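Local coordinates for UDP-N-acetylglucosamine--peptide N-acetylglucosaminyltransferase stabilizing protein GtfB (PDB 5E9T) that stabilises its glycosyltransferase partner GtfA and, in complex with it, attaches the first GlcNAc from UDP-GlcNAc to the serine-rich repeat adhesin GspB before export, at residues A138-Y143 against R151-H156; K103-L108 against E118-Q123. All blocks are in the same frame, centred on the assembly; numbering follows the deposited sequence.

Interaction 1. Residues A138-Y143 against R151-H156; sequences AFNTTY and RIVENH
Thr141 and His156 meet through a hydrogen bond between OG1 of Thr141 and NE2 of His156, 2.7 Å long. OG1 lies beside its own backbone nitrogen and anti to the carbonyl carbon (chi1 -61°), and it reaches the imidazole at its edge, in the ring plane. Glu154 O sits 3.8 Å above one face of the same ring, over its centre. A threonine suits this site because its small hydroxyl can serve a second partner as well, Thr130 OG1. Nearby, Ala138 CB packs 3.6 Å from His156 CD2, and the same methyl also rests on Tyr132, so a small residue fits between two rings.

The two strands form an antiparallel beta hairpin within the long meandering sheet of GtfB. Thr141 and Glu154 make a hydrogen-bonded pair, joined by Glu154 N to Thr141 O (3.0 Å) and Thr141 N to Glu154 O (3.1 Å). His156 N extends the ladder to Phe139 O. At the opposite end Tyr143 N donates to Ile152 O, while Tyr143 O accepts from both Arg151 N (2.9 Å) and Ile152 N (3.3 Å), a classic beta bulge. Tyr143 lays CD1 against the branched Ile152 CB at 3.6 Å.

On the face opposite Thr141, Tyr143, Ile152 and Glu154, Val153 CG1 lies beside the Asn140 amide. There Asn140 ND2 bonds Gln163 OE1 of the neighbouring Gtf1 subunit and Thr142 OG1 bonds its Arg165 NH1. On the face with Thr141 and Tyr143, Glu154 OE1 is hydrogen-bonded to Tyr45 OH and OE2 forms a salt bridge with Arg176.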
ATOM      1  N   ALA B 138       0.386 -23.422  -5.177  1.00 30.28           N
ATOM      2  CA  ALA B 138      -0.656 -23.780  -4.226  1.00 28.19           C
ATOM      3  C   ALA B 138      -0.030 -24.464  -3.017  1.00 25.70           C
ATOM      4  O   ALA B 138       0.672 -25.469  -3.160  1.00 29.57           O
ATOM      5  CB  ALA B 138      -1.687 -24.690  -4.884  1.00 29.07           C
ATOM      6  N   PHE B 139      -0.272 -23.913  -1.827  1.00 25.41           N
ATOM      7  CA  PHE B 139       0.191 -24.567  -0.606  1.00 19.72           C
ATOM      8  C   PHE B 139      -0.767 -25.672  -0.177  1.00 20.25           C
ATOM      9  O   PHE B 139      -0.388 -26.844  -0.112  1.00 30.28           O
ATOM     10  CB  PHE B 139       0.366 -23.555   0.524  1.00 12.48           C
ATOM     11  CG  PHE B 139       0.606 -24.197   1.858  1.00  9.37           C
ATOM     12  CD1 PHE B 139       1.711 -25.008   2.057  1.00 12.67           C
ATOM     13  CD2 PHE B 139      -0.275 -24.006   2.905  1.00 13.17           C
ATOM     14  CE1 PHE B 139       1.935 -25.613   3.278  1.00 19.18           C
ATOM     15  CE2 PHE B 139      -0.054 -24.606   4.134  1.00 17.94           C
ATOM     16  CZ  PHE B 139       1.052 -25.413   4.320  1.00 21.58           C
ATOM     17  N   ASN B 140      -2.007 -25.312   0.145  1.00 17.51           N
ATOM     18  CA  ASN B 140      -2.997 -26.304   0.539  1.00 26.00           C
ATOM     19  C   ASN B 140      -4.384 -25.816   0.138  1.00 28.82           C
ATOM     20  O   ASN B 140      -4.551 -24.713  -0.390  1.00 30.26           O
ATOM     21  CB  ASN B 140      -2.919 -26.602   2.044  1.00 23.37           C
ATOM     22  CG  ASN B 140      -3.312 -25.414   2.914  1.00 24.97           C
ATOM     23  OD1 ASN B 140      -3.830 -24.406   2.435  1.00 33.85           O
ATOM     24  ND2 ASN B 140      -3.079 -25.543   4.212  1.00 22.64           N
ATOM     25  N   THR B 141      -5.384 -26.651   0.412  1.00 23.45           N
ATOM     26  CA  THR B 141      -6.780 -26.264   0.286  1.00 18.87           C
ATOM     27  C   THR B 141      -7.544 -26.830   1.471  1.00 17.17           C
ATOM     28  O   THR B 141      -7.435 -28.022   1.764  1.00 23.23           O
ATOM     29  CB  THR B 141      -7.398 -26.768  -1.020  1.00 17.71           C
ATOM     30  OG1 THR B 141      -6.701 -26.199  -2.136  1.00 16.68           O
ATOM     31  CG2 THR B 141      -8.868 -26.379  -1.087  1.00 17.46           C
ATOM     32  N   THR B 142      -8.296 -25.973   2.153  1.00 17.93           N
ATOM     33  CA  THR B 142      -9.148 -26.383   3.256  1.00 11.60           C
ATOM     34  C   THR B 142     -10.591 -26.433   2.779  1.00 14.20           C
ATOM     35  O   THR B 142     -11.039 -25.555   2.035  1.00 20.58           O
ATOM     36  CB  THR B 142      -9.023 -25.415   4.435  1.00 14.78           C
ATOM     37  OG1 THR B 142      -7.658 -25.351   4.862  1.00 22.59           O
ATOM     38  CG2 THR B 142      -9.895 -25.861   5.603  1.00 15.09           C
ATOM     39  N   TYR B 143     -11.313 -27.469   3.193  1.00 15.67           N
ATOM     40  CA  TYR B 143     -12.731 -27.608   2.890  1.00 15.54           C
ATOM     41  C   TYR B 143     -13.500 -27.554   4.202  1.00 20.02           C
ATOM     42  O   TYR B 143     -13.222 -28.330   5.123  1.00 21.83           O
ATOM     43  CB  TYR B 143     -13.003 -28.906   2.126  1.00 10.65           C
ATOM     44  CG  TYR B 143     -12.214 -29.020   0.834  1.00  9.28           C
ATOM     45  CD1 TYR B 143     -10.915 -29.517   0.835  1.00 14.23           C
ATOM     46  CD2 TYR B 143     -12.763 -28.626  -0.383  1.00  5.10           C
ATOM     47  CE1 TYR B 143     -10.184 -29.622  -0.336  1.00 13.80           C
ATOM     48  CE2 TYR B 143     -12.040 -28.728  -1.563  1.00  9.73           C
ATOM     49  CZ  TYR B 143     -10.748 -29.229  -1.532  1.00 14.15           C
ATOM     50  OH  TYR B 143     -10.014 -29.336  -2.694  1.00 17.91           O
ATOM     51  N   ARG B 151     -13.159 -29.846   7.627  1.00 23.14           N
ATOM     52  CA  ARG B 151     -13.420 -31.229   7.251  1.00 21.33           C
ATOM     53  C   ARG B 151     -12.258 -31.867   6.495  1.00 18.71           C
ATOM     54  O   ARG B 151     -11.915 -33.024   6.756  1.00 26.65           O
ATOM     55  CB  ARG B 151     -14.721 -31.314   6.450  1.00 19.73           C
ATOM     56  CG  ARG B 151     -15.957 -30.963   7.287  1.00 20.54           C
ATOM     57  CD  ARG B 151     -16.293 -32.074   8.279  1.00 25.14           C
ATOM     58  NE  ARG B 151     -16.121 -31.699   9.685  1.00 28.27           N
ATOM     59  CZ  ARG B 151     -17.100 -31.253  10.469  1.00 29.33           C
ATOM     60  NH1 ARG B 151     -18.327 -31.110   9.985  1.00 36.28           N
ATOM     61  NH2 ARG B 151     -16.856 -30.949  11.736  1.00 22.51           N
ATOM     62  N   ILE B 152     -11.647 -31.148   5.553  1.00 14.63           N
ATOM     63  CA  ILE B 152     -10.569 -31.695   4.732  1.00 15.15           C
ATOM     64  C   ILE B 152      -9.486 -30.642   4.562  1.00 21.78           C
ATOM     65  O   ILE B 152      -9.763 -29.529   4.100  1.00 25.95           O
ATOM     66  CB  ILE B 152     -11.058 -32.152   3.343  1.00 13.58           C
ATOM     67  CG1 ILE B 152     -12.120 -33.245   3.456  1.00 19.97           C
ATOM     68  CG2 ILE B 152      -9.878 -32.621   2.497  1.00 16.90           C
ATOM     69  CD1 ILE B 152     -12.781 -33.576   2.136  1.00 24.48           C
ATOM     70  N   VAL B 153      -8.253 -31.002   4.900  1.00 19.96           N
ATOM     71  CA  VAL B 153      -7.080 -30.173   4.654  1.00 26.58           C
ATOM     72  C   VAL B 153      -6.164 -30.979   3.746  1.00 25.20           C
ATOM     73  O   VAL B 153      -5.581 -31.981   4.180  1.00 35.69           O
ATOM     74  CB  VAL B 153      -6.361 -29.793   5.957  1.00 39.62           C
ATOM     75  CG1 VAL B 153      -5.378 -28.665   5.713  1.00 35.62           C
ATOM     76  CG2 VAL B 153      -7.366 -29.437   7.046  1.00 59.36           C
ATOM     77  N   GLU B 154      -6.021 -30.556   2.495  1.00 21.48           N
ATOM     78  CA  GLU B 154      -5.187 -31.278   1.537  1.00 21.23           C
ATOM     79  C   GLU B 154      -3.906 -30.492   1.308  1.00 25.19           C
ATOM     80  O   GLU B 154      -3.931 -29.405   0.720  1.00 31.10           O
ATOM     81  CB  GLU B 154      -5.911 -31.531   0.216  1.00 21.26           C
ATOM     82  CG  GLU B 154      -4.995 -32.161  -0.831  1.00 27.08           C
ATOM     83  CD  GLU B 154      -5.742 -32.929  -1.907  1.00 33.17           C
ATOM     84  OE1 GLU B 154      -6.991 -32.939  -1.882  1.00 27.97           O
ATOM     85  OE2 GLU B 154      -5.072 -33.533  -2.775  1.00 31.35           O
ATOM     86  N   ASN B 155      -2.789 -31.060   1.750  1.00 21.07           N
ATOM     87  CA  ASN B 155      -1.481 -30.449   1.557  1.00 20.87           C
ATOM     88  C   ASN B 155      -1.037 -30.689   0.120  1.00 20.85           C
ATOM     89  O   ASN B 155      -0.893 -31.839  -0.304  1.00 19.92           O
ATOM     90  CB  ASN B 155      -0.486 -31.047   2.551  1.00 26.93           C
ATOM     91  CG  ASN B 155       0.850 -30.341   2.548  1.00 32.80           C
ATOM     92  OD1 ASN B 155       1.421 -30.058   1.493  1.00 33.87           O
ATOM     93  ND2 ASN B 155       1.364 -30.057   3.740  1.00 34.80           N
ATOM     94  N   HIS B 156      -0.816 -29.609  -0.628  1.00 24.19           N
ATOM     95  CA  HIS B 156      -0.492 -29.749  -2.043  1.00 23.97           C
ATOM     96  C   HIS B 156       0.984 -30.030  -2.294  1.00 26.51           C
ATOM     97  O   HIS B 156       1.331 -30.483  -3.388  1.00 29.84           O
ATOM     98  CB  HIS B 156      -0.915 -28.492  -2.810  1.00 18.65           C
ATOM     99  CG  HIS B 156      -2.398 -28.291  -2.861  1.00 18.74           C
ATOM    100  ND1 HIS B 156      -3.282 -29.330  -3.053  1.00 22.32           N
ATOM    101  CD2 HIS B 156      -3.153 -27.175  -2.734  1.00 19.67           C
ATOM    102  CE1 HIS B 156      -4.518 -28.862  -3.048  1.00 22.25           C
ATOM    103  NE2 HIS B 156      -4.467 -27.558  -2.854  1.00 22.99           N
TER

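Interaction 2. Residues K103-L108 against E118-Q123; sequences KQVDWL and ERYNKQ
Trp107 and Glu118 meet where the indole NE1 donates to OE2 of the carboxylate in a bent bond (132° at the hydrogen); the modelled separation of 2.5 Å is very short, and at this resolution its exact length is doubtful. Glu118 CG lies anti to the carbonyl carbon (chi1 -56°) and the chain runs extended beyond it, a length that carries OE2 to the edge of the indole, near its plane. The carboxylate itself is turned steeply, its plane 79° from that of the ring.

Val105 touches both aromatic rings with its two branches. Its CG1 occupies the crowded position between backbone nitrogen and carbonyl carbon and touches Tyr120 CE1 at 3.5 Å, at the edge of the phenol ring. Its other branch, CG2, lies 4.0 Å above the Trp107 ring, offset toward the rim. A beta-branched residue thus serves two aromatic neighbours at once. On the opposite face Gln104 is fully stretched beside Arg119, and its NE2 reaches Asp106 OD1, 2.8 Å away, on the syn side of the carboxylate; Ser117 OG bonds that oxygen too.

The backbones run antiparallel as neighbouring strands of a beta meander, with Val105 N bonded to Glu118 O (2.9 Å), Glu118 N to Val105 O (3.0 Å) and Tyr120 N to Lys103 O.

Arg188 of the neighbouring Gtf1 subunit forms a salt bridge with Glu118 OE2 and a cation-pi contact with Trp107. With an indole N-H and the Arg188 guanidinium both close to OE2, Glu118 is probably ionised, and the pair offers the partner's arginine both a negative charge and an aromatic surface.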
ATOM      1  N   LYS B 103     -18.181 -18.155  -8.805  1.00 32.36           N
ATOM      2  CA  LYS B 103     -17.516 -19.445  -8.693  1.00 32.66           C
ATOM      3  C   LYS B 103     -16.369 -19.371  -7.690  1.00 29.61           C
ATOM      4  O   LYS B 103     -16.360 -20.091  -6.688  1.00 29.20           O
ATOM      5  CB  LYS B 103     -17.013 -19.882 -10.074  1.00 34.36           C
ATOM      6  CG  LYS B 103     -15.942 -20.961 -10.085  1.00 36.58           C
ATOM      7  CD  LYS B 103     -15.412 -21.145 -11.503  1.00 34.73           C
ATOM      8  CE  LYS B 103     -14.154 -21.993 -11.546  1.00 37.33           C
ATOM      9  NZ  LYS B 103     -13.411 -21.766 -12.821  1.00 47.27           N
ATOM     10  N   GLN B 104     -15.391 -18.508  -7.958  1.00 29.27           N
ATOM     11  CA  GLN B 104     -14.176 -18.420  -7.165  1.00 34.72           C
ATOM     12  C   GLN B 104     -13.736 -16.963  -7.097  1.00 36.19           C
ATOM     13  O   GLN B 104     -13.716 -16.278  -8.123  1.00 35.09           O
ATOM     14  CB  GLN B 104     -13.101 -19.303  -7.801  1.00 36.72           C
ATOM     15  CG  GLN B 104     -11.687 -19.132  -7.311  1.00 40.99           C
ATOM     16  CD  GLN B 104     -10.711 -19.884  -8.197  1.00 44.66           C
ATOM     17  OE1 GLN B 104     -11.115 -20.725  -9.004  1.00 47.30           O
ATOM     18  NE2 GLN B 104      -9.425 -19.584  -8.060  1.00 43.91           N
ATOM     19  N   VAL B 105     -13.380 -16.491  -5.903  1.00 37.98           N
ATOM     20  CA  VAL B 105     -12.869 -15.136  -5.718  1.00 36.47           C
ATOM     21  C   VAL B 105     -11.413 -15.219  -5.272  1.00 28.58           C
ATOM     22  O   VAL B 105     -11.091 -15.904  -4.294  1.00 25.33           O
ATOM     23  CB  VAL B 105     -13.724 -14.329  -4.722  1.00 45.42           C
ATOM     24  CG1 VAL B 105     -13.883 -15.060  -3.401  1.00 59.76           C
ATOM     25  CG2 VAL B 105     -13.122 -12.954  -4.503  1.00 42.77           C
ATOM     26  N   ASP B 106     -10.535 -14.523  -5.997  1.00 29.87           N
ATOM     27  CA  ASP B 106      -9.086 -14.631  -5.841  1.00 33.07           C
ATOM     28  C   ASP B 106      -8.556 -13.381  -5.149  1.00 32.55           C
ATOM     29  O   ASP B 106      -8.466 -12.321  -5.773  1.00 36.97           O
ATOM     30  CB  ASP B 106      -8.422 -14.798  -7.205  1.00 37.50           C
ATOM     31  CG  ASP B 106      -8.309 -16.242  -7.630  1.00 46.27           C
ATOM     32  OD1 ASP B 106      -8.817 -17.117  -6.901  1.00 52.32           O
ATOM     33  OD2 ASP B 106      -7.721 -16.497  -8.704  1.00 46.82           O
ATOM     34  N   TRP B 107      -8.148 -13.513  -3.890  1.00 25.79           N
ATOM     35  CA  TRP B 107      -7.646 -12.375  -3.129  1.00 14.99           C
ATOM     36  C   TRP B 107      -6.163 -12.150  -3.400  1.00 18.60           C
ATOM     37  O   TRP B 107      -5.392 -13.101  -3.554  1.00 27.86           O
ATOM     38  CB  TRP B 107      -7.887 -12.580  -1.634  1.00 10.38           C
ATOM     39  CG  TRP B 107      -9.331 -12.509  -1.272  1.00 18.43           C
ATOM     40  CD1 TRP B 107     -10.174 -13.558  -1.068  1.00 19.78           C
ATOM     41  CD2 TRP B 107     -10.114 -11.322  -1.090  1.00 21.75           C
ATOM     42  NE1 TRP B 107     -11.434 -13.101  -0.761  1.00 19.16           N
ATOM     43  CE2 TRP B 107     -11.423 -11.731  -0.769  1.00 17.31           C
ATOM     44  CE3 TRP B 107      -9.835  -9.953  -1.164  1.00 22.59           C
ATOM     45  CZ2 TRP B 107     -12.450 -10.822  -0.523  1.00 14.61           C
ATOM     46  CZ3 TRP B 107     -10.857  -9.054  -0.920  1.00 19.67           C
ATOM     47  CH2 TRP B 107     -12.147  -9.492  -0.602  1.00 16.58           C
ATOM     48  N   LEU B 108      -5.768 -10.882  -3.445  1.00 22.36           N
ATOM     49  CA  LEU B 108      -4.402 -10.494  -3.760  1.00 27.38           C
ATOM     50  C   LEU B 108      -3.798  -9.718  -2.598  1.00 24.78           C
ATOM     51  O   LEU B 108      -4.511  -9.220  -1.722  1.00 17.82           O
ATOM     52  CB  LEU B 108      -4.340  -9.629  -5.030  1.00 23.40           C
ATOM     53  CG  LEU B 108      -5.175 -10.091  -6.227  1.00 25.47           C
ATOM     54  CD1 LEU B 108      -5.057  -9.104  -7.380  1.00 24.48           C
ATOM     55  CD2 LEU B 108      -4.769 -11.484  -6.662  1.00 29.14           C
ATOM     56  N   GLU B 118     -10.820 -18.437  -2.706  1.00 17.39           N
ATOM     57  CA  GLU B 118     -11.977 -18.897  -1.954  1.00 18.77           C
ATOM     58  C   GLU B 118     -13.041 -19.358  -2.942  1.00 23.60           C
ATOM     59  O   GLU B 118     -13.406 -18.614  -3.858  1.00 32.85           O
ATOM     60  CB  GLU B 118     -12.499 -17.790  -1.035  1.00 22.16           C
ATOM     61  CG  GLU B 118     -11.425 -17.250  -0.091  1.00 29.17           C
ATOM     62  CD  GLU B 118     -11.927 -16.151   0.825  1.00 35.69           C
ATOM     63  OE1 GLU B 118     -11.827 -16.310   2.062  1.00 33.46           O
ATOM     64  OE2 GLU B 118     -12.419 -15.127   0.311  1.00 39.03           O
ATOM     65  N   ARG B 119     -13.515 -20.590  -2.767  1.00 21.21           N
ATOM     66  CA  ARG B 119     -14.314 -21.279  -3.771  1.00 22.27           C
ATOM     67  C   ARG B 119     -15.768 -21.379  -3.337  1.00 27.45           C
ATOM     68  O   ARG B 119     -16.063 -21.677  -2.177  1.00 27.49           O
ATOM     69  CB  ARG B 119     -13.768 -22.680  -4.033  1.00 20.92           C
ATOM     70  CG  ARG B 119     -12.267 -22.775  -3.893  1.00 30.18           C
ATOM     71  CD  ARG B 119     -11.651 -23.448  -5.100  1.00 34.56           C
ATOM     72  NE  ARG B 119     -10.217 -23.641  -4.930  1.00 40.50           N
ATOM     73  CZ  ARG B 119      -9.338 -23.603  -5.925  1.00 48.42           C
ATOM     74  NH1 ARG B 119      -9.747 -23.368  -7.162  1.00 51.98           N
ATOM     75  NH2 ARG B 119      -8.049 -23.791  -5.681  1.00 57.12           N
ATOM     76  N   TYR B 120     -16.671 -21.160  -4.288  1.00 28.36           N
ATOM     77  CA  TYR B 120     -18.099 -21.149  -4.025  1.00 26.96           C
ATOM     78  C   TYR B 120     -18.783 -22.271  -4.794  1.00 28.14           C
ATOM     79  O   TYR B 120     -18.326 -22.685  -5.864  1.00 32.38           O
ATOM     80  CB  TYR B 120     -18.707 -19.788  -4.390  1.00 28.38           C
ATOM     81  CG  TYR B 120     -18.275 -18.688  -3.444  1.00 30.16           C
ATOM     82  CD1 TYR B 120     -16.999 -18.143  -3.517  1.00 29.44           C
ATOM     83  CD2 TYR B 120     -19.138 -18.205  -2.468  1.00 27.94           C
ATOM     84  CE1 TYR B 120     -16.594 -17.148  -2.648  1.00 27.81           C
ATOM     85  CE2 TYR B 120     -18.741 -17.207  -1.595  1.00 29.78           C
ATOM     86  CZ  TYR B 120     -17.469 -16.683  -1.691  1.00 27.42           C
ATOM     87  OH  TYR B 120     -17.067 -15.691  -0.828  1.00 29.91           O
ATOM     88  N   ASN B 121     -19.874 -22.771  -4.222  1.00 23.58           N
ATOM     89  CA  ASN B 121     -20.652 -23.856  -4.792  1.00 28.17           C
ATOM     90  C   ASN B 121     -21.923 -23.298  -5.435  1.00 35.79           C
ATOM     91  O   ASN B 121     -22.122 -22.083  -5.524  1.00 40.10           O
ATOM     92  CB  ASN B 121     -20.952 -24.899  -3.712  1.00 26.96           C
ATOM     93  CG  ASN B 121     -21.629 -24.303  -2.490  1.00 27.17           C
ATOM     94  OD1 ASN B 121     -22.297 -23.274  -2.576  1.00 34.10           O
ATOM     95  ND2 ASN B 121     -21.465 -24.954  -1.347  1.00 27.07           N
ATOM     96  N   LYS B 122     -22.797 -24.194  -5.903  1.00 39.99           N
ATOM     97  CA  LYS B 122     -24.056 -23.747  -6.487  1.00 39.78           C
ATOM     98  C   LYS B 122     -25.017 -23.201  -5.440  1.00 35.93           C
ATOM     99  O   LYS B 122     -25.970 -22.503  -5.800  1.00 43.76           O
ATOM    100  CB  LYS B 122     -24.718 -24.887  -7.269  1.00 45.35           C
ATOM    101  CG  LYS B 122     -25.199 -26.057  -6.425  1.00 55.17           C
ATOM    102  CD  LYS B 122     -25.774 -27.155  -7.311  1.00 61.43           C
ATOM    103  CE  LYS B 122     -25.970 -28.455  -6.545  1.00 60.13           C
ATOM    104  NZ  LYS B 122     -26.098 -29.624  -7.461  1.00 61.45           N
ATOM    105  N   GLN B 123     -24.788 -23.494  -4.161  1.00 28.00           N
ATOM    106  CA  GLN B 123     -25.634 -22.972  -3.095  1.00 27.44           C
ATOM    107  C   GLN B 123     -25.212 -21.583  -2.639  1.00 30.04           C
ATOM    108  O   GLN B 123     -25.859 -21.020  -1.750  1.00 32.84           O
ATOM    109  CB  GLN B 123     -25.632 -23.924  -1.894  1.00 25.80           C
ATOM    110  CG  GLN B 123     -26.132 -25.340  -2.182  1.00 30.23           C
ATOM    111  CD  GLN B 123     -25.084 -26.217  -2.846  1.00 37.32           C
ATOM    112  OE1 GLN B 123     -24.051 -25.731  -3.307  1.00 37.31           O
ATOM    113  NE2 GLN B 123     -25.343 -27.517  -2.894  1.00 42.85           N
TER

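How the interactions relate
Both interactions belong to one antiparallel sheet, in which the strands follow one another across the sheet in the order they occupy in the chain. Interaction 2, between strands 101-108 and 114-120, closes before interaction 1, between strands 138-144 and 150-155, opens. Their centres are about 15 Å apart and their nearest atoms about 4 Å, without touching, because strand 126-132 runs between the two hairpins. That strand connects them: Thr130 OG1 is hydrogen-bonded to Arg119 on one flank and Thr141 on the other. Both hairpins touch the Gtf1 (GtfA) chain, consistent with this beta meander forming part of the surface that joins the two proteins.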